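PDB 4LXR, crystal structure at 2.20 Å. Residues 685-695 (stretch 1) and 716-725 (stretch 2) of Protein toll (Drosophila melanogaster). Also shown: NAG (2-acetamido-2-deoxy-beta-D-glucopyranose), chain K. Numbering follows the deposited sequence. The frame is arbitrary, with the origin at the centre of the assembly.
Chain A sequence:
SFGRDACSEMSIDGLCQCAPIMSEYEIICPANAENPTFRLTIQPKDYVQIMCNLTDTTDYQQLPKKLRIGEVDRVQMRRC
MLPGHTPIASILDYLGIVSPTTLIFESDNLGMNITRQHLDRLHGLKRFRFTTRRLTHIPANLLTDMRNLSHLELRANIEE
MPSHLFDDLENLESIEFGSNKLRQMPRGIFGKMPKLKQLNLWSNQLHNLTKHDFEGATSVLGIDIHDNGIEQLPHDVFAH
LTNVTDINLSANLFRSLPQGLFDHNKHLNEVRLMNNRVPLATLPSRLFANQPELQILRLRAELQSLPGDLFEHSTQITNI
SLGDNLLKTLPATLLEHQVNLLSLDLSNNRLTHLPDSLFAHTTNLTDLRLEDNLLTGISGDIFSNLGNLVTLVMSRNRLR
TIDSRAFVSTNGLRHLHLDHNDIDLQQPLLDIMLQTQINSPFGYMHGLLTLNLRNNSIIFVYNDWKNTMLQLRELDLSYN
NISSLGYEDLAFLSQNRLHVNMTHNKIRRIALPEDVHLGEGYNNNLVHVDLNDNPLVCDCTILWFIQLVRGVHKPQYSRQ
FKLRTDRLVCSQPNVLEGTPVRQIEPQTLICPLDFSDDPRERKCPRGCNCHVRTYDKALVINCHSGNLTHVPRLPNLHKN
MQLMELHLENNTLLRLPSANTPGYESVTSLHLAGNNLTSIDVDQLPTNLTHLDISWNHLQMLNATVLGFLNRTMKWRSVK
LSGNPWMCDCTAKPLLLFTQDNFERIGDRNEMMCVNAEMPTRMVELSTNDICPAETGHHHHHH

Stretch 1 (685-695) LPTNLTHLDIS
Stretch 2 (716-725) WRSVKLSGNP

The two stretches are joined by a short parallel β-ladder. Strands 691-693 and 718-720 run in the same direction, their axes 3° apart and 4.6 Å distant at closest approach, with His691 paired to Ser718 (CA to CA 4.5 Å), Leu692 to Val719 (CA to CA 4.8 Å) and Asp693 to Lys720 (CA to CA 4.6 Å). Extended backbones (phi/psi -134/108 at Leu692, -139/144 at Val719) set the peptide groups for an alternating series of hydrogen bonds: Ser718 N to Thr690 O (2.8 Å), Leu692 N to Ser718 O (2.7 Å), Lys720 N to Leu692 O (3.0 Å) and Ile694 N to Lys720 O (3.2 Å). CA-H...O contacts supplement them, the shortest from Val719 CA to Leu692 O at 3.2 Å. Contact between the stretches buries 677 Å² in total.

Beyond the ladder, Ile694 (phi/psi -116/31) and Leu721 (-130/-3) leave the extended conformation. Asn724 (chi1 m, -74°) points toward stretch 1, and its amide ties the two stretches together: Asn724 ND2 donates to Ile694 O at 2.9 Å and to Leu721 O at 3.1 Å. Gly723 precedes it with positive phi (75/13), a conformation that favours glycine. Asp693, chi1 t, secures its own stretch, as Asp693 OD1 accepts from Ser695 OG (2.6 Å) and Ser695 N (3.0 Å); Ser695 is in the p rotamer.

The sheet face bearing His691, Ser718, Asp693 and Lys720 is polar. His691 (chi1 t, chi2 80°) directs its ring edge at Ser718, with His691 ND1 3.6 Å from Ser718 OG. One water joins three side chains, lying 2.8 Å from His691 NE2, donating to Asp693 OD2 at 2.9 Å and accepting from Lys720 NZ at 3.1 Å. The extended Lys720 chain (m, t, t, t) brings its amine within 4.1 Å of Asp693 OD2 (from NZ), too far for a salt bridge; the water hydrogen-bonds to both groups.

The opposite face is apolar and buried. Leu692 (t, p) lies beside Val719 (chi1 -148°), with Leu692 CB 4.4 Å from Val719 CG1; farther along, Ile694 (p, t) meets Leu721 (m, t), Ile694 CD1 to Leu721 CD2 at 3.8 Å.

Before the strands, a type I turn from Pro686 to Leu689 presents carbonyls to Arg717. Its side chain (chi1 -34°, chi2 -127°, then t) starts sideways but ends nearer, making weak hydrogen bonds from Arg717 NH1 to Thr687 O (3.3 Å) and Leu689 O (3.2 Å). Within the turn, Asn688 points away from stretch 2, and its ND2 is bonded covalently to NAG C1 (1.4 Å).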

ATOM      1  N   LEU A 685       4.610 -67.436  10.786  1.00 47.66           N
ATOM      2  CA  LEU A 685       3.757 -66.365  10.270  1.00 47.26           C
ATOM      3  C   LEU A 685       3.173 -65.504  11.373  1.00 45.10           C
ATOM      4  O   LEU A 685       2.381 -65.985  12.170  1.00 46.11           O
ATOM      5  CB  LEU A 685       2.628 -66.933   9.410  1.00 41.04           C
ATOM      6  CG  LEU A 685       3.065 -67.721   8.175  1.00 41.94           C
ATOM      7  CD1 LEU A 685       1.857 -68.335   7.482  1.00 36.91           C
ATOM      8  CD2 LEU A 685       3.847 -66.827   7.224  1.00 42.77           C
ATOM      9  N   PRO A 686       3.554 -64.217  11.408  1.00 51.34           N
ATOM     10  CA  PRO A 686       3.036 -63.293  12.425  1.00 50.64           C
ATOM     11  C   PRO A 686       1.510 -63.276  12.477  1.00 49.35           C
ATOM     12  O   PRO A 686       0.841 -63.424  11.455  1.00 47.79           O
ATOM     13  CB  PRO A 686       3.613 -61.931  12.011  1.00 43.76           C
ATOM     14  CG  PRO A 686       4.276 -62.148  10.680  1.00 50.78           C
ATOM     15  CD  PRO A 686       4.607 -63.598  10.590  1.00 51.28           C
ATOM     16  N   THR A 687       0.978 -63.108  13.679  1.00 54.61           N
ATOM     17  CA  THR A 687      -0.439 -63.326  13.941  1.00 56.33           C
ATOM     18  C   THR A 687      -1.358 -62.232  13.376  1.00 54.18           C
ATOM     19  O   THR A 687      -2.490 -62.509  12.993  1.00 53.46           O
ATOM     20  CB  THR A 687      -0.679 -63.565  15.460  1.00 70.29           C
ATOM     21  OG1 THR A 687      -1.273 -64.854  15.645  1.00 69.32           O
ATOM     22  CG2 THR A 687      -1.570 -62.482  16.085  1.00 67.39           C
ATOM     23  N   ASN A 688      -0.867 -61.000  13.306  1.00 53.24           N
ATOM     24  CA  ASN A 688      -1.666 -59.896  12.776  1.00 53.63           C
ATOM     25  C   ASN A 688      -1.510 -59.698  11.270  1.00 46.08           C
ATOM     26  O   ASN A 688      -1.992 -58.700  10.715  1.00 38.32           O
ATOM     27  CB  ASN A 688      -1.338 -58.599  13.522  1.00 56.55           C
ATOM     28  CG  ASN A 688      -1.852 -58.610  14.938  1.00 68.90           C
ATOM     29  OD1 ASN A 688      -2.896 -59.202  15.219  1.00 66.73           O
ATOM     30  ND2 ASN A 688      -1.118 -57.971  15.846  1.00 81.60           N
ATOM     31  N   LEU A 689      -0.840 -60.654  10.627  1.00 39.92           N
ATOM     32  CA  LEU A 689      -0.551 -60.611   9.189  1.00 43.97           C
ATOM     33  C   LEU A 689      -1.804 -60.522   8.328  1.00 42.70           C
ATOM     34  O   LEU A 689      -2.748 -61.287   8.526  1.00 43.59           O
ATOM     35  CB  LEU A 689       0.259 -61.851   8.773  1.00 45.60           C
ATOM     36  CG  LEU A 689       1.143 -61.718   7.528  1.00 44.61           C
ATOM     37  CD1 LEU A 689       2.251 -60.680   7.758  1.00 44.23           C
ATOM     38  CD2 LEU A 689       1.738 -63.058   7.144  1.00 41.54           C
ATOM     39  N   THR A 690      -1.808 -59.598   7.366  1.00 37.54           N
ATOM     40  CA  THR A 690      -2.923 -59.469   6.424  1.00 32.81           C
ATOM     41  C   THR A 690      -2.435 -59.496   4.980  1.00 37.67           C
ATOM     42  O   THR A 690      -3.231 -59.479   4.043  1.00 35.69           O
ATOM     43  CB  THR A 690      -3.717 -58.159   6.628  1.00 42.16           C
ATOM     44  OG1 THR A 690      -2.894 -57.050   6.259  1.00 43.26           O
ATOM     45  CG2 THR A 690      -4.167 -57.996   8.087  1.00 35.01           C
ATOM     46  N   HIS A 691      -1.124 -59.539   4.800  1.00 37.14           N
ATOM     47  CA  HIS A 691      -0.548 -59.593   3.462  1.00 36.12           C
ATOM     48  C   HIS A 691       0.757 -60.398   3.487  1.00 34.51           C
ATOM     49  O   HIS A 691       1.646 -60.163   4.331  1.00 34.83           O
ATOM     50  CB  HIS A 691      -0.326 -58.167   2.929  1.00 39.71           C
ATOM     51  CG  HIS A 691       0.307 -58.109   1.574  1.00 41.70           C
ATOM     52  ND1 HIS A 691      -0.403 -58.310   0.410  1.00 51.15           N
ATOM     53  CD2 HIS A 691       1.584 -57.865   1.196  1.00 45.43           C
ATOM     54  CE1 HIS A 691       0.409 -58.195  -0.625  1.00 51.90           C
ATOM     55  NE2 HIS A 691       1.622 -57.925  -0.175  1.00 47.41           N
ATOM     56  N   LEU A 692       0.861 -61.362   2.581  1.00 30.37           N
ATOM     57  CA  LEU A 692       2.038 -62.210   2.497  1.00 38.02           C
ATOM     58  C   LEU A 692       2.455 -62.315   1.042  1.00 40.63           C
ATOM     59  O   LEU A 692       1.791 -62.975   0.239  1.00 35.44           O
ATOM     60  CB  LEU A 692       1.739 -63.605   3.060  1.00 31.17           C
ATOM     61  CG  LEU A 692       2.848 -64.655   3.117  1.00 35.12           C
ATOM     62  CD1 LEU A 692       3.958 -64.246   4.091  1.00 38.52           C
ATOM     63  CD2 LEU A 692       2.278 -66.048   3.504  1.00 32.92           C
ATOM     64  N   ASP A 693       3.556 -61.664   0.699  1.00 30.79           N
ATOM     65  CA  ASP A 693       4.061 -61.742  -0.659  1.00 34.72           C
ATOM     66  C   ASP A 693       5.274 -62.640  -0.622  1.00 35.77           C
ATOM     67  O   ASP A 693       6.350 -62.207  -0.213  1.00 32.57           O
ATOM     68  CB  ASP A 693       4.418 -60.347  -1.203  1.00 30.79           C
ATOM     69  CG  ASP A 693       4.968 -60.380  -2.634  1.00 32.68           C
ATOM     70  OD1 ASP A 693       5.273 -61.466  -3.183  1.00 32.26           O
ATOM     71  OD2 ASP A 693       5.110 -59.296  -3.224  1.00 37.51           O
ATOM     72  N   ILE A 694       5.090 -63.895  -1.042  1.00 31.28           N
ATOM     73  CA  ILE A 694       6.187 -64.844  -1.120  1.00 32.38           C
ATOM     74  C   ILE A 694       6.431 -65.265  -2.555  1.00 33.65           C
ATOM     75  O   ILE A 694       6.865 -66.390  -2.819  1.00 37.75           O
ATOM     76  CB  ILE A 694       5.950 -66.103  -0.244  1.00 32.87           C
ATOM     77  CG1 ILE A 694       4.574 -66.718  -0.532  1.00 31.84           C
ATOM     78  CG2 ILE A 694       6.161 -65.761   1.231  1.00 33.65           C
ATOM     79  CD1 ILE A 694       4.116 -67.750   0.475  1.00 32.43           C
ATOM     80  N   SER A 695       6.152 -64.361  -3.484  1.00 32.96           N
ATOM     81  CA  SER A 695       6.463 -64.601  -4.889  1.00 31.86           C
ATOM     82  C   SER A 695       7.976 -64.604  -5.148  1.00 36.71           C
ATOM     83  O   SER A 695       8.759 -64.048  -4.369  1.00 34.17           O
ATOM     84  CB  SER A 695       5.770 -63.561  -5.784  1.00 33.98           C
ATOM     85  OG  SER A 695       6.158 -62.236  -5.453  1.00 37.64           O
ATOM     86  N   TRP A 716      -9.482 -61.314   6.607  1.00 73.70           N
ATOM     87  CA  TRP A 716      -8.771 -61.214   5.334  1.00 73.45           C
ATOM     88  C   TRP A 716      -7.270 -61.405   5.515  1.00 70.65           C
ATOM     89  O   TRP A 716      -6.686 -60.966   6.509  1.00 75.35           O
ATOM     90  CB  TRP A 716      -9.053 -59.864   4.658  1.00 77.68           C
ATOM     91  CG  TRP A 716      -8.248 -59.600   3.399  1.00 78.77           C
ATOM     92  CD1 TRP A 716      -6.909 -59.341   3.321  1.00 79.03           C
ATOM     93  CD2 TRP A 716      -8.745 -59.529   2.051  1.00 80.19           C
ATOM     94  NE1 TRP A 716      -6.541 -59.140   2.017  1.00 83.21           N
ATOM     95  CE2 TRP A 716      -7.647 -59.247   1.215  1.00 77.36           C
ATOM     96  CE3 TRP A 716     -10.009 -59.685   1.471  1.00 81.96           C
ATOM     97  CZ2 TRP A 716      -7.773 -59.109  -0.167  1.00 71.92           C
ATOM     98  CZ3 TRP A 716     -10.132 -59.550   0.096  1.00 79.26           C
ATOM     99  CH2 TRP A 716      -9.019 -59.266  -0.706  1.00 74.60           C
ATOM    100  N   ARG A 717      -6.669 -62.104   4.559  1.00 56.90           N
ATOM    101  CA  ARG A 717      -5.224 -62.187   4.397  1.00 50.47           C
ATOM    102  C   ARG A 717      -4.980 -62.324   2.894  1.00 55.16           C
ATOM    103  O   ARG A 717      -5.610 -63.143   2.231  1.00 51.48           O
ATOM    104  CB  ARG A 717      -4.634 -63.381   5.135  1.00 46.71           C
ATOM    105  CG  ARG A 717      -5.333 -63.740   6.430  1.00 54.05           C
ATOM    106  CD  ARG A 717      -4.382 -63.828   7.609  1.00 58.13           C
ATOM    107  NE  ARG A 717      -5.064 -64.317   8.806  1.00 62.71           N
ATOM    108  CZ  ARG A 717      -4.497 -64.418  10.002  1.00 72.19           C
ATOM    109  NH1 ARG A 717      -3.240 -64.047  10.169  1.00 76.29           N
ATOM    110  NH2 ARG A 717      -5.190 -64.878  11.035  1.00 79.77           N
ATOM    111  N   SER A 718      -4.078 -61.498   2.372  1.00 65.67           N
ATOM    112  CA  SER A 718      -3.811 -61.370   0.941  1.00 54.73           C
ATOM    113  C   SER A 718      -2.467 -62.039   0.607  1.00 58.12           C
ATOM    114  O   SER A 718      -1.538 -61.996   1.420  1.00 61.38           O
ATOM    115  CB  SER A 718      -3.746 -59.883   0.596  1.00 42.73           C
ATOM    116  OG  SER A 718      -3.487 -59.681  -0.771  1.00 48.82           O
ATOM    117  N   VAL A 719      -2.358 -62.654  -0.574  1.00 43.24           N
ATOM    118  CA  VAL A 719      -1.177 -63.455  -0.916  1.00 30.43           C
ATOM    119  C   VAL A 719      -0.659 -63.294  -2.353  1.00 29.34           C
ATOM    120  O   VAL A 719      -1.434 -63.207  -3.305  1.00 27.94           O
ATOM    121  CB  VAL A 719      -1.453 -64.974  -0.760  1.00 45.51           C
ATOM    122  CG1 VAL A 719      -0.189 -65.689  -0.334  1.00 40.58           C
ATOM    123  CG2 VAL A 719      -2.574 -65.230   0.221  1.00 56.74           C
ATOM    124  N   LYS A 720       0.658 -63.334  -2.520  1.00 27.75           N
ATOM    125  CA  LYS A 720       1.230 -63.476  -3.857  1.00 34.63           C
ATOM    126  C   LYS A 720       2.076 -64.744  -3.940  1.00 32.00           C
ATOM    127  O   LYS A 720       2.899 -65.013  -3.062  1.00 32.44           O
ATOM    128  CB  LYS A 720       2.027 -62.234  -4.259  1.00 36.83           C
ATOM    129  CG  LYS A 720       1.158 -60.972  -4.371  1.00 33.51           C
ATOM    130  CD  LYS A 720       1.929 -59.809  -4.966  1.00 47.68           C
ATOM    131  CE  LYS A 720       1.184 -58.491  -4.738  1.00 60.01           C
ATOM    132  NZ  LYS A 720       2.028 -57.284  -5.000  1.00 67.57           N
ATOM    133  N   LEU A 721       1.862 -65.531  -4.992  1.00 28.37           N
ATOM    134  CA  LEU A 721       2.416 -66.879  -5.044  1.00 32.86           C
ATOM    135  C   LEU A 721       3.171 -67.253  -6.321  1.00 31.07           C
ATOM    136  O   LEU A 721       3.714 -68.364  -6.406  1.00 33.08           O
ATOM    137  CB  LEU A 721       1.308 -67.903  -4.797  1.00 29.37           C
ATOM    138  CG  LEU A 721       0.590 -67.841  -3.456  1.00 29.09           C
ATOM    139  CD1 LEU A 721      -0.658 -68.730  -3.489  1.00 29.09           C
ATOM    140  CD2 LEU A 721       1.552 -68.265  -2.347  1.00 29.80           C
ATOM    141  N   SER A 722       3.217 -66.349  -7.300  1.00 29.61           N
ATOM    142  CA  SER A 722       3.836 -66.664  -8.591  1.00 33.14           C
ATOM    143  C   SER A 722       5.353 -66.609  -8.502  1.00 37.00           C
ATOM    144  O   SER A 722       5.908 -66.129  -7.517  1.00 31.89           O
ATOM    145  CB  SER A 722       3.330 -65.738  -9.704  1.00 35.79           C
ATOM    146  OG  SER A 722       3.773 -64.400  -9.519  1.00 33.12           O
ATOM    147  N   GLY A 723       6.022 -67.103  -9.538  1.00 32.85           N
ATOM    148  CA  GLY A 723       7.470 -67.137  -9.558  1.00 34.38           C
ATOM    149  C   GLY A 723       8.066 -68.218  -8.674  1.00 41.26           C
ATOM    150  O   GLY A 723       9.263 -68.211  -8.407  1.00 43.15           O
ATOM    151  N   ASN A 724       7.242 -69.152  -8.214  1.00 38.93           N
ATOM    152  CA  ASN A 724       7.743 -70.265  -7.414  1.00 41.54           C
ATOM    153  C   ASN A 724       7.700 -71.587  -8.182  1.00 43.14           C
ATOM    154  O   ASN A 724       6.787 -71.820  -8.970  1.00 40.12           O
ATOM    155  CB  ASN A 724       6.957 -70.388  -6.106  1.00 35.09           C
ATOM    156  CG  ASN A 724       7.319 -69.304  -5.106  1.00 34.70           C
ATOM    157  OD1 ASN A 724       8.322 -69.409  -4.406  1.00 35.89           O
ATOM    158  ND2 ASN A 724       6.498 -68.261  -5.031  1.00 34.95           N
ATOM    159  N   PRO A 725       8.692 -72.460  -7.952  1.00 38.98           N
ATOM    160  CA  PRO A 725       8.718 -73.773  -8.624  1.00 40.48           C
ATOM    161  C   PRO A 725       7.751 -74.766  -7.986  1.00 42.62           C
ATOM    162  O   PRO A 725       8.193 -75.722  -7.336  1.00 42.28           O
ATOM    163  CB  PRO A 725      10.161 -74.248  -8.418  1.00 42.74           C
ATOM    164  CG  PRO A 725      10.607 -73.570  -7.163  1.00 42.34           C
ATOM    165  CD  PRO A 725       9.893 -72.225  -7.131  1.00 40.08           C
TER
HETATM  166  C1  NAG K2014      -1.924 -57.673  17.004  1.00 53.92           C
HETATM  167  C2  NAG K2014      -1.070 -57.466  18.256  1.00 67.83           C
HETATM  168  C3  NAG K2014      -1.967 -57.194  19.458  1.00 74.88           C
HETATM  169  C4  NAG K2014      -2.880 -56.009  19.173  1.00 75.79           C
HETATM  170  C5  NAG K2014      -3.658 -56.233  17.875  1.00 69.51           C
HETATM  171  C6  NAG K2014      -4.459 -55.023  17.456  1.00 66.64           C
HETATM  172  C7  NAG K2014       1.124 -58.566  18.386  1.00 62.83           C
HETATM  173  C8  NAG K2014       1.853 -59.841  18.689  1.00 54.83           C
HETATM  174  N2  NAG K2014      -0.208 -58.612  18.509  1.00 66.94           N
HETATM  175  O3  NAG K2014      -1.175 -56.933  20.612  1.00 77.63           O
HETATM  176  O4  NAG K2014      -3.794 -55.844  20.252  1.00 79.08           O
HETATM  177  O5  NAG K2014      -2.757 -56.521  16.793  1.00 60.17           O
HETATM  178  O6  NAG K2014      -3.636 -54.053  16.823  1.00 66.40           O
HETATM  179  O7  NAG K2014       1.714 -57.539  18.038  1.00 60.30           O
HETATM  180  O   HOH W   1       3.445 -57.148  -2.210  1.00 38.19           O